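Local coordinates for cortical-lytic enzyme (Bacillus cereus, PDB 4S3J), which cleaves partially degraded cortex peptidoglycan as an N-acetylglucosaminidase during spore germination, and probably recognises the muramic acid delta-lactam specific to spore peptidoglycan, at residues Val343-Leu351 with His380-Arg388. Sequence-based numbering, arbitrary orientation.
Sequences VSSVAAVAL and HEVWFEDAR
One hydrogen bond joins the two segments: Ser345 OG donates to Glu385 O at 2.7 Å, lying in the carbonyl plane with a C=O...donor angle of 157°. Ser345 swings OG anti to its own N (chi1 -175°), which carries the hydroxyl off the first turn of helix 345-354 to that backbone oxygen. The rest of the interface is mostly apolar. Ala348 CB sits over one face of the Phe384 ring, 3.6 Å from its centroid and 21° off the normal, a CH-pi contact displaced toward CG and CD2; Ser345 OG lies at the ring's edge, and Val349 CG2 approaches obliquely, 4.2 Å from Phe384 CE2. Val382, two residues earlier, meets Ala348 CB through CG1 at 4.3 Å and Leu351 CD1 through CG2 at 4.4 Å. The helix thus packs on strand 379-383, which pairs antiparallel with strand 367-373 and with strand 318-330, a barrel strand running on into the alpha+beta insertion of this family 18 TIM barrel. Helix starts are capped on both sides: Ser344 OG accepts from Ala347 N at 3.0 Å, while Asp386 OD1 takes a weak bond from Arg388 N. Asp386 OD2 accepts from both NE and NH2 of Arg388, a side-on salt bridge with NH2 at 2.8 Å.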
ATOM      1  N   VAL A 343       1.820 -14.129  -1.327  1.00 14.65           N
ATOM      2  CA  VAL A 343       1.497 -14.415   0.059  1.00 12.75           C
ATOM      3  C   VAL A 343       1.159 -13.150   0.837  1.00  9.64           C
ATOM      4  O   VAL A 343       1.782 -12.093   0.674  1.00 12.89           O
ATOM      5  CB  VAL A 343       2.676 -15.136   0.774  1.00 12.10           C
ATOM      6  CG1 VAL A 343       2.849 -16.547   0.230  1.00 15.82           C
ATOM      7  CG2 VAL A 343       3.966 -14.346   0.635  1.00 14.06           C
ATOM      8  N   SER A 344       0.202 -13.286   1.746  1.00 11.09           N
ATOM      9  CA  SER A 344      -0.056 -12.254   2.739  1.00 12.91           C
ATOM     10  C   SER A 344       1.074 -12.223   3.781  1.00 10.21           C
ATOM     11  O   SER A 344       1.871 -13.153   3.860  1.00 11.34           O
ATOM     12  CB  SER A 344      -1.386 -12.510   3.419  1.00 12.77           C
ATOM     13  OG  SER A 344      -1.278 -13.636   4.269  1.00 12.57           O
ATOM     14  N   SER A 345       1.101 -11.184   4.607  1.00 11.26           N
ATOM     15  CA  SER A 345       2.113 -11.070   5.662  1.00 11.04           C
ATOM     16  C   SER A 345       1.952 -12.236   6.627  1.00 12.88           C
ATOM     17  O   SER A 345       2.943 -12.856   7.050  1.00 12.05           O
ATOM     18  CB  SER A 345       1.957  -9.706   6.353  1.00 11.93           C
ATOM     19  OG  SER A 345       2.976  -9.462   7.326  1.00 14.24           O
ATOM     20  N   VAL A 346       0.700 -12.538   6.971  1.00 11.19           N
ATOM     21  CA  VAL A 346       0.407 -13.635   7.905  1.00 11.45           C
ATOM     22  C   VAL A 346       0.831 -14.968   7.297  1.00 10.37           C
ATOM     23  O   VAL A 346       1.420 -15.816   7.986  1.00 11.72           O
ATOM     24  CB  VAL A 346      -1.093 -13.630   8.277  1.00 10.07           C
ATOM     25  CG1 VAL A 346      -1.490 -14.873   9.038  1.00 14.67           C
ATOM     26  CG2 VAL A 346      -1.435 -12.360   9.071  1.00 14.18           C
ATOM     27  N   ALA A 347       0.578 -15.159   5.998  1.00 10.46           N
ATOM     28  CA  ALA A 347       0.931 -16.427   5.350  1.00 10.48           C
ATOM     29  C   ALA A 347       2.435 -16.605   5.233  1.00  8.39           C
ATOM     30  O   ALA A 347       2.958 -17.722   5.317  1.00 11.32           O
ATOM     31  CB  ALA A 347       0.277 -16.510   3.960  1.00 14.09           C
ATOM     32  N   ALA A 348       3.142 -15.503   5.021  1.00 10.28           N
ATOM     33  CA  ALA A 348       4.594 -15.534   4.935  1.00 10.42           C
ATOM     34  C   ALA A 348       5.171 -16.011   6.268  1.00  9.71           C
ATOM     35  O   ALA A 348       6.004 -16.913   6.313  1.00  9.92           O
ATOM     36  CB  ALA A 348       5.143 -14.157   4.564  1.00 11.40           C
ATOM     37  N   VAL A 349       4.711 -15.414   7.363  1.00  9.66           N
ATOM     38  CA  VAL A 349       5.184 -15.839   8.687  1.00  8.90           C
ATOM     39  C   VAL A 349       4.840 -17.312   8.887  1.00 12.41           C
ATOM     40  O   VAL A 349       5.625 -18.079   9.442  1.00 11.02           O
ATOM     41  CB  VAL A 349       4.578 -14.994   9.802  1.00 10.81           C
ATOM     42  CG1 VAL A 349       5.002 -15.521  11.189  1.00 14.17           C
ATOM     43  CG2 VAL A 349       5.007 -13.553   9.637  1.00 12.81           C
ATOM     44  N   ALA A 350       3.677 -17.738   8.408  1.00  9.85           N
ATOM     45  CA  ALA A 350       3.271 -19.131   8.582  1.00 10.63           C
ATOM     46  C   ALA A 350       4.205 -20.104   7.854  1.00 11.20           C
ATOM     47  O   ALA A 350       4.429 -21.229   8.326  1.00 13.07           O
ATOM     48  CB  ALA A 350       1.831 -19.312   8.119  1.00 12.26           C
ATOM     49  N   LEU A 351       4.756 -19.694   6.705  1.00 10.52           N
ATOM     50  CA  LEU A 351       5.742 -20.512   6.011  1.00 10.58           C
ATOM     51  C   LEU A 351       7.035 -20.656   6.818  1.00 12.73           C
ATOM     52  O   LEU A 351       7.614 -21.741   6.916  1.00 10.68           O
ATOM     53  CB  LEU A 351       6.046 -19.914   4.636  1.00  9.69           C
ATOM     54  CG  LEU A 351       4.925 -20.060   3.610  1.00 13.81           C
ATOM     55  CD1 LEU A 351       5.211 -19.129   2.464  1.00 15.38           C
ATOM     56  CD2 LEU A 351       4.772 -21.502   3.091  1.00 13.29           C
ATOM     57  N   HIS A 380      13.080 -22.544  -1.407  1.00 12.83           N
ATOM     58  CA  HIS A 380      12.238 -21.371  -1.652  1.00 13.39           C
ATOM     59  C   HIS A 380      12.888 -20.119  -1.057  1.00 13.63           C
ATOM     60  O   HIS A 380      13.602 -20.199  -0.046  1.00 12.37           O
ATOM     61  CB  HIS A 380      10.865 -21.534  -1.010  1.00 13.47           C
ATOM     62  CG  HIS A 380      10.028 -22.652  -1.560  1.00 12.28           C
ATOM     63  ND1 HIS A 380       8.791 -22.442  -2.134  1.00 13.51           N
ATOM     64  CD2 HIS A 380      10.211 -23.995  -1.547  1.00 12.83           C
ATOM     65  CE1 HIS A 380       8.258 -23.591  -2.478  1.00 16.28           C
ATOM     66  NE2 HIS A 380       9.101 -24.563  -2.134  1.00 13.91           N
ATOM     67  N   GLU A 381      12.597 -18.969  -1.658  1.00 11.34           N
ATOM     68  CA  GLU A 381      12.965 -17.667  -1.098  1.00 11.12           C
ATOM     69  C   GLU A 381      11.723 -16.798  -1.046  1.00 11.92           C
ATOM     70  O   GLU A 381      10.997 -16.696  -2.038  1.00 13.17           O
ATOM     71  CB  GLU A 381      14.059 -16.993  -1.931  1.00 11.12           C
ATOM     72  CG  GLU A 381      14.584 -15.719  -1.343  1.00 12.30           C
ATOM     73  CD  GLU A 381      15.885 -15.295  -1.947  1.00 18.43           C
ATOM     74  OE1 GLU A 381      16.783 -16.150  -2.125  1.00 20.11           O
ATOM     75  OE2 GLU A 381      16.022 -14.101  -2.246  1.00 17.18           O
ATOM     76  N   VAL A 382      11.495 -16.178   0.103  1.00 10.16           N
ATOM     77  CA  VAL A 382      10.333 -15.351   0.333  1.00 11.64           C
ATOM     78  C   VAL A 382      10.724 -13.932   0.692  1.00 10.54           C
ATOM     79  O   VAL A 382      11.553 -13.733   1.576  1.00 10.86           O
ATOM     80  CB  VAL A 382       9.468 -15.925   1.471  1.00 10.38           C
ATOM     81  CG1 VAL A 382       8.252 -15.060   1.699  1.00 10.94           C
ATOM     82  CG2 VAL A 382       9.070 -17.367   1.187  1.00 13.97           C
ATOM     83  N   TRP A 383      10.141 -12.950  -0.002  1.00  9.70           N
ATOM     84  CA  TRP A 383      10.244 -11.529   0.363  1.00 11.36           C
ATOM     85  C   TRP A 383       8.823 -11.044   0.630  1.00 11.62           C
ATOM     86  O   TRP A 383       7.917 -11.420  -0.102  1.00 11.18           O
ATOM     87  CB  TRP A 383      10.908 -10.705  -0.748  1.00 12.03           C
ATOM     88  CG  TRP A 383      12.364 -10.987  -0.871  1.00 14.84           C
ATOM     89  CD1 TRP A 383      12.951 -12.011  -1.557  1.00 15.42           C
ATOM     90  CD2 TRP A 383      13.427 -10.248  -0.263  1.00 11.44           C
ATOM     91  NE1 TRP A 383      14.319 -11.954  -1.417  1.00 14.62           N
ATOM     92  CE2 TRP A 383      14.643 -10.874  -0.640  1.00 11.93           C
ATOM     93  CE3 TRP A 383      13.474  -9.111   0.553  1.00 14.54           C
ATOM     94  CZ2 TRP A 383      15.883 -10.422  -0.186  1.00 12.81           C
ATOM     95  CZ3 TRP A 383      14.707  -8.648   0.968  1.00 16.22           C
ATOM     96  CH2 TRP A 383      15.892  -9.298   0.600  1.00 16.47           C
ATOM     97  N   PHE A 384       8.616 -10.265   1.691  1.00 11.45           N
ATOM     98  CA  PHE A 384       7.254  -9.875   2.033  1.00  9.44           C
ATOM     99  C   PHE A 384       7.230  -8.533   2.768  1.00 10.94           C
ATOM    100  O   PHE A 384       8.208  -7.783   2.701  1.00 12.83           O
ATOM    101  CB  PHE A 384       6.553 -11.022   2.809  1.00  9.00           C
ATOM    102  CG  PHE A 384       7.066 -11.288   4.186  1.00  9.13           C
ATOM    103  CD1 PHE A 384       8.291 -11.933   4.400  1.00 10.95           C
ATOM    104  CD2 PHE A 384       6.283 -10.962   5.279  1.00 10.61           C
ATOM    105  CE1 PHE A 384       8.744 -12.172   5.716  1.00 13.02           C
ATOM    106  CE2 PHE A 384       6.740 -11.187   6.589  1.00 10.66           C
ATOM    107  CZ  PHE A 384       7.945 -11.825   6.799  1.00 10.32           C
ATOM    108  N   GLU A 385       6.099  -8.203   3.387  1.00 11.12           N
ATOM    109  CA  GLU A 385       5.929  -6.933   4.085  1.00 10.37           C
ATOM    110  C   GLU A 385       5.610  -7.211   5.542  1.00 10.46           C
ATOM    111  O   GLU A 385       4.819  -8.118   5.835  1.00 11.69           O
ATOM    112  CB  GLU A 385       4.803  -6.120   3.466  1.00 14.97           C
ATOM    113  CG  GLU A 385       4.978  -5.754   1.993  1.00 15.46           C
ATOM    114  CD  GLU A 385       6.066  -4.709   1.782  1.00 16.01           C
ATOM    115  OE1 GLU A 385       6.283  -3.860   2.685  1.00 20.35           O
ATOM    116  OE2 GLU A 385       6.724  -4.757   0.725  1.00 17.59           O
ATOM    117  N   ASP A 386       6.189  -6.434   6.468  1.00 11.06           N
ATOM    118  CA  ASP A 386       5.809  -6.558   7.877  1.00 10.71           C
ATOM    119  C   ASP A 386       5.824  -5.193   8.562  1.00 11.47           C
ATOM    120  O   ASP A 386       6.012  -4.160   7.907  1.00 10.95           O
ATOM    121  CB  ASP A 386       6.693  -7.568   8.650  1.00 11.37           C
ATOM    122  CG  ASP A 386       8.128  -7.090   8.909  1.00 18.22           C
ATOM    123  OD1 ASP A 386       8.474  -5.913   8.674  1.00 18.99           O
ATOM    124  OD2 ASP A 386       8.928  -7.934   9.402  1.00 16.28           O
ATOM    125  N   ALA A 387       5.608  -5.184   9.882  1.00 11.17           N
ATOM    126  CA  ALA A 387       5.443  -3.922  10.593  1.00 11.70           C
ATOM    127  C   ALA A 387       6.666  -3.002  10.471  1.00 11.53           C
ATOM    128  O   ALA A 387       6.524  -1.763  10.424  1.00 13.51           O
ATOM    129  CB  ALA A 387       5.120  -4.186  12.062  1.00 13.66           C
ATOM    130  N   ARG A 388       7.858  -3.592  10.429  1.00 12.54           N
ATOM    131  CA  ARG A 388       9.082  -2.807  10.335  1.00 13.66           C
ATOM    132  C   ARG A 388       9.139  -2.026   9.027  1.00 16.66           C
ATOM    133  O   ARG A 388       9.431  -0.818   9.032  1.00 14.59           O
ATOM    134  CB  ARG A 388      10.320  -3.703  10.452  1.00 13.04           C
ATOM    135  CG  ARG A 388      10.462  -4.339  11.843  1.00 12.45           C
ATOM    136  CD  ARG A 388      11.527  -5.412  11.884  1.00 12.49           C
ATOM    137  NE  ARG A 388      11.173  -6.587  11.080  1.00 11.82           N
ATOM    138  CZ  ARG A 388      11.850  -7.733  11.092  1.00 12.90           C
ATOM    139  NH1 ARG A 388      12.914  -7.868  11.873  1.00 16.09           N
ATOM    140  NH2 ARG A 388      11.456  -8.747  10.326  1.00 12.78           N
TER